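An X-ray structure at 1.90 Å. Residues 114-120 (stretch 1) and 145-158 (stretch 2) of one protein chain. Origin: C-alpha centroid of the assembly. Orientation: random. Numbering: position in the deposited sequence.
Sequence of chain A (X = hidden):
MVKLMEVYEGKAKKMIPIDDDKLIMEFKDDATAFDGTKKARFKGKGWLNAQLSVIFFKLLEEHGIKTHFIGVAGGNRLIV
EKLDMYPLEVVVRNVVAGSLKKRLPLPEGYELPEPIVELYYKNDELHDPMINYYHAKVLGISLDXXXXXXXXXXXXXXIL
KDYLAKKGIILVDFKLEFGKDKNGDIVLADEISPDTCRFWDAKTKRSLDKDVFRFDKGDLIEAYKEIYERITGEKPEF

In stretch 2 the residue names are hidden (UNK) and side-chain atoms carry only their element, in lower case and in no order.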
# COMPACT_ATOMS: atom_id res chain seq x y z
N GLU A 114 -4.24 -16.55 5.55
CA GLU A 114 -5.23 -16.33 4.50
C GLU A 114 -4.58 -15.54 3.37
O GLU A 114 -3.54 -14.90 3.58
CB GLU A 114 -6.48 -15.61 5.05
CG GLU A 114 -6.28 -14.15 5.48
CD GLU A 114 -5.65 -14.00 6.86
OE1 GLU A 114 -4.81 -13.08 7.02
OE2 GLU A 114 -6.00 -14.77 7.78
N PRO A 115 -5.17 -15.57 2.16
CA PRO A 115 -4.52 -14.88 1.04
C PRO A 115 -4.38 -13.37 1.26
O PRO A 115 -5.24 -12.74 1.88
CB PRO A 115 -5.47 -15.16 -0.13
CG PRO A 115 -6.22 -16.38 0.26
CD PRO A 115 -6.40 -16.27 1.74
N ILE A 116 -3.27 -12.81 0.77
CA ILE A 116 -3.08 -11.35 0.73
C ILE A 116 -3.41 -10.87 -0.69
O ILE A 116 -3.01 -11.50 -1.66
CB ILE A 116 -1.62 -10.97 1.10
CG1 ILE A 116 -1.37 -11.18 2.60
CG2 ILE A 116 -1.30 -9.51 0.70
CD1 ILE A 116 0.09 -11.03 3.02
N VAL A 117 -4.13 -9.76 -0.80
CA VAL A 117 -4.35 -9.13 -2.12
C VAL A 117 -3.70 -7.76 -2.09
O VAL A 117 -3.93 -6.98 -1.16
CB VAL A 117 -5.87 -9.02 -2.48
CG1 VAL A 117 -6.06 -8.37 -3.87
CG2 VAL A 117 -6.54 -10.38 -2.44
N GLU A 118 -2.87 -7.49 -3.10
CA GLU A 118 -2.19 -6.21 -3.21
C GLU A 118 -2.57 -5.55 -4.52
O GLU A 118 -2.68 -6.23 -5.56
CB GLU A 118 -0.67 -6.38 -3.16
CG GLU A 118 -0.15 -6.92 -1.83
CD GLU A 118 1.30 -7.38 -1.89
OE1 GLU A 118 1.89 -7.44 -2.99
OE2 GLU A 118 1.86 -7.70 -0.83
N LEU A 119 -2.79 -4.25 -4.47
CA LEU A 119 -3.07 -3.47 -5.68
C LEU A 119 -1.86 -2.63 -6.03
O LEU A 119 -1.29 -1.98 -5.16
CB LEU A 119 -4.28 -2.55 -5.46
CG LEU A 119 -5.57 -3.22 -4.97
CD1 LEU A 119 -6.62 -2.18 -4.58
CD2 LEU A 119 -6.11 -4.15 -6.05
N TYR A 120 -1.48 -2.66 -7.31
CA TYR A 120 -0.38 -1.86 -7.82
C TYR A 120 -0.88 -0.96 -8.93
O TYR A 120 -1.63 -1.40 -9.80
CB TYR A 120 0.79 -2.72 -8.31
CG TYR A 120 1.46 -3.46 -7.19
CD1 TYR A 120 2.55 -2.90 -6.51
CD2 TYR A 120 1.00 -4.71 -6.77
CE1 TYR A 120 3.16 -3.57 -5.46
CE2 TYR A 120 1.60 -5.39 -5.73
CZ TYR A 120 2.69 -4.81 -5.08
OH TYR A 120 3.29 -5.47 -4.03
N UNK A 145 -16.10 -1.06 -7.36
CA UNK A 145 -15.27 -1.69 -8.39
C UNK A 145 -14.08 -2.42 -7.78
O UNK A 145 -13.78 -3.55 -8.16
o UNK A 145 -15.40 2.10 -10.60
c UNK A 145 -15.80 -0.23 -10.42
c UNK A 145 -14.76 -0.65 -9.39
o UNK A 145 -14.96 0.87 -12.35
c UNK A 145 -15.35 1.00 -11.18
N UNK A 146 -13.42 -1.77 -6.82
CA UNK A 146 -12.30 -2.41 -6.12
C UNK A 146 -12.74 -3.70 -5.42
O UNK A 146 -12.07 -4.72 -5.53
c UNK A 146 -11.61 -1.45 -5.14
c UNK A 146 -10.66 -2.23 -4.20
c UNK A 146 -10.82 -0.40 -5.93
c UNK A 146 -9.65 -0.95 -6.77
N UNK A 147 -13.87 -3.64 -4.71
CA UNK A 147 -14.40 -4.82 -4.02
C UNK A 147 -14.70 -5.96 -4.99
O UNK A 147 -14.35 -7.12 -4.72
c UNK A 147 -15.63 -4.48 -3.19
c UNK A 147 -16.26 -2.67 0.17
c UNK A 147 -15.31 -3.82 -1.85
c UNK A 147 -16.57 -3.28 -1.19
n UNK A 147 -17.44 -1.92 0.70
N UNK A 148 -15.34 -5.64 -6.12
CA UNK A 148 -15.62 -6.63 -7.17
C UNK A 148 -14.34 -7.26 -7.72
O UNK A 148 -14.27 -8.48 -7.91
c UNK A 148 -16.44 -6.02 -8.31
c UNK A 148 -18.66 -5.19 -9.18
n UNK A 148 -20.73 -4.91 -7.78
c UNK A 148 -20.17 -5.39 -9.08
c UNK A 148 -17.93 -5.84 -8.00
N UNK A 149 -13.34 -6.41 -7.96
CA UNK A 149 -12.04 -6.87 -8.46
C UNK A 149 -11.37 -7.86 -7.49
O UNK A 149 -10.91 -8.92 -7.92
c UNK A 149 -11.00 -3.53 -10.22
c UNK A 149 -11.54 -4.97 -10.06
c UNK A 149 -9.64 -6.13 -8.89
c UNK A 149 -11.10 -5.67 -8.77
N UNK A 150 -11.33 -7.52 -6.21
CA UNK A 150 -10.70 -8.41 -5.22
C UNK A 150 -11.48 -9.71 -5.01
O UNK A 150 -10.89 -10.77 -4.82
c UNK A 150 -8.86 -5.99 -2.78
o UNK A 150 -7.76 -5.40 -2.87
o UNK A 150 -9.47 -6.12 -1.69
c UNK A 150 -9.47 -6.51 -4.06
c UNK A 150 -10.44 -7.68 -3.89
N UNK A 151 -12.81 -9.62 -5.10
CA UNK A 151 -13.68 -10.80 -5.02
C UNK A 151 -13.37 -11.78 -6.15
O UNK A 151 -13.20 -12.98 -5.92
c UNK A 151 -16.16 -11.47 -4.94
o UNK A 151 -18.41 -11.50 -4.18
c UNK A 151 -15.15 -10.35 -5.04
c UNK A 151 -17.59 -10.95 -4.94
o UNK A 151 -17.89 -9.97 -5.67
N UNK A 152 -13.28 -11.25 -7.37
CA UNK A 152 -12.91 -12.05 -8.54
C UNK A 152 -11.52 -12.68 -8.33
O UNK A 152 -11.35 -13.89 -8.49
c UNK A 152 -12.39 -12.07 -11.01
c UNK A 152 -12.93 -11.23 -9.86
c UNK A 152 -14.35 -10.75 -10.19
c UNK A 152 -14.39 -9.61 -11.24
N UNK A 153 -10.54 -11.85 -7.95
CA UNK A 153 -9.17 -12.33 -7.75
C UNK A 153 -9.09 -13.45 -6.71
O UNK A 153 -8.37 -14.43 -6.91
c UNK A 153 -8.26 -11.16 -7.35
N UNK A 154 -9.83 -13.30 -5.62
CA UNK A 154 -9.85 -14.32 -4.57
C UNK A 154 -10.52 -15.62 -5.02
O UNK A 154 -10.09 -16.70 -4.63
c UNK A 154 -9.62 -12.81 -2.49
c UNK A 154 -10.49 -13.79 -3.28
c UNK A 154 -8.35 -13.48 -1.95
c UNK A 154 -10.42 -12.18 -1.35
N UNK A 155 -11.58 -15.51 -5.83
CA UNK A 155 -12.21 -16.70 -6.40
C UNK A 155 -11.27 -17.41 -7.39
O UNK A 155 -11.08 -18.63 -7.31
c UNK A 155 -14.22 -17.55 -7.75
c UNK A 155 -15.63 -17.26 -8.23
c UNK A 155 -13.56 -16.36 -7.07
c UNK A 155 -16.13 -18.43 -9.07
n UNK A 155 -17.51 -18.20 -9.59
N UNK A 156 -10.67 -16.63 -8.29
CA UNK A 156 -9.64 -17.13 -9.21
C UNK A 156 -8.56 -17.88 -8.44
O UNK A 156 -8.15 -18.99 -8.82
c UNK A 156 -10.04 -15.39 -11.01
c UNK A 156 -7.74 -16.46 -10.78
c UNK A 156 -9.00 -15.98 -10.03
N UNK A 157 -8.10 -17.27 -7.34
CA UNK A 157 -7.11 -17.91 -6.49
C UNK A 157 -7.55 -19.30 -6.05
O UNK A 157 -6.80 -20.25 -6.22
n UNK A 157 -5.82 -17.53 -3.11
c UNK A 157 -5.65 -17.60 -4.43
c UNK A 157 -6.78 -17.03 -5.28
o UNK A 157 -4.64 -18.10 -4.93
N UNK A 158 -8.77 -19.41 -5.51
CA UNK A 158 -9.28 -20.71 -5.04
C UNK A 158 -9.28 -21.77 -6.15
O UNK A 158 -8.80 -22.89 -5.95
o UNK A 158 -10.00 -21.58 -1.65
o UNK A 158 -8.83 -19.72 -1.60
c UNK A 158 -9.78 -20.42 -2.04
c UNK A 158 -10.67 -20.57 -4.42
c UNK A 158 -10.70 -19.81 -3.09
O HOH W 1 -5.82 -4.76 -1.12

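Stretch 2 is a helix, and strand 115-120 runs across it at 135° between their N-to-C directions, the axes approaching to 9.9 Å. Position 145 carries three carbons, the third bearing two oxygens, and stays out of reach of stretch 1: Glu145, whose carboxylate is hydrogen-bonded elsewhere in the structure.

Position 146 has four carbons, forked at the first, and the end of its two-carbon arm meets Leu119 CD1. This is Ile146. Its CA-to-CB bond points sideways, but the m setting of both chi angles brings the end nearer, so that CD1 lies 3.9 Å from Leu119 CD1, an apolar contact suited to a buried place.

Positions 147 and 148 each show four carbons in a row ending in nitrogen, far from the strand. They are Lys147, whose long chain can keep its charge in solvent, and Lys148, also exposed, whose NZ is hydrogen-bonded to a residue just outside the stretches.

At 149 four carbons again fork at the first, with one arm of two: Ile149. It points toward the strand and is buried, but its nearest approach is CG2 to Leu119 CD2, 4.9 Å.

Position 150 has three carbons, the third with two oxygens, one of them close to Val117 and Leu119. The residue is Glu150, a buried acid. Its OE2 lies 3.6 Å from Val117 CG1 and 3.7 Å from Leu119 CG, packing distances rather than polar bonds. The carboxylate is nevertheless satisfied: OE1 is hydrogen-bonded elsewhere in the structure, and water 1 donates to OE2 at 2.7 Å.

Position 151, three carbons and a terminal pair of oxygens, is out of reach of the strand: Glu151, exposed, as suits its charge. At 152 four carbons fork at the first with one longer arm: Ile152, also out of reach but only partly exposed, so its hydrocarbon is not wholly in solvent.

A single side-chain carbon at 153 identifies Ala153. It points toward the strand, yet its short CB stays 5.0 Å from Val117 CG1.

Position 154 has four carbons forked at the second, and one branch end meets both Pro115 and Val117. This is Leu154. Although CB points sideways, the later fork carries CD2 to 3.8 Å from Pro115 CB and 3.6 Å from Val117 CG2.

Four carbons in a row and a nitrogen make 155 Lys155, whose extended chain carries its charge out from the helix; NZ is hydrogen-bonded elsewhere. Three carbons, forked at the first, make 156 Val156, branched and apolar as suits a buried site.

Position 157 has two carbons, the second carrying one oxygen and one nitrogen, the nitrogen packing 3.6 Å from Pro115 CG: Asn157, both polar ends hydrogen-bonded elsewhere. Position 158, three carbons with two oxygens, one 4.6 Å from Pro115 CG, is exposed Glu158.

The contact rests on packing and one water. Pro115, Val117 and Leu119 point toward the helix, Ile116 and Glu118 away. No direct hydrogen bond crosses; water 1 donates to Val117 O at 2.9 Å and to Glu150 OE2, linking strand backbone to buried acid.

Stretch 2 145-158: EIKKIEEIALKVNE
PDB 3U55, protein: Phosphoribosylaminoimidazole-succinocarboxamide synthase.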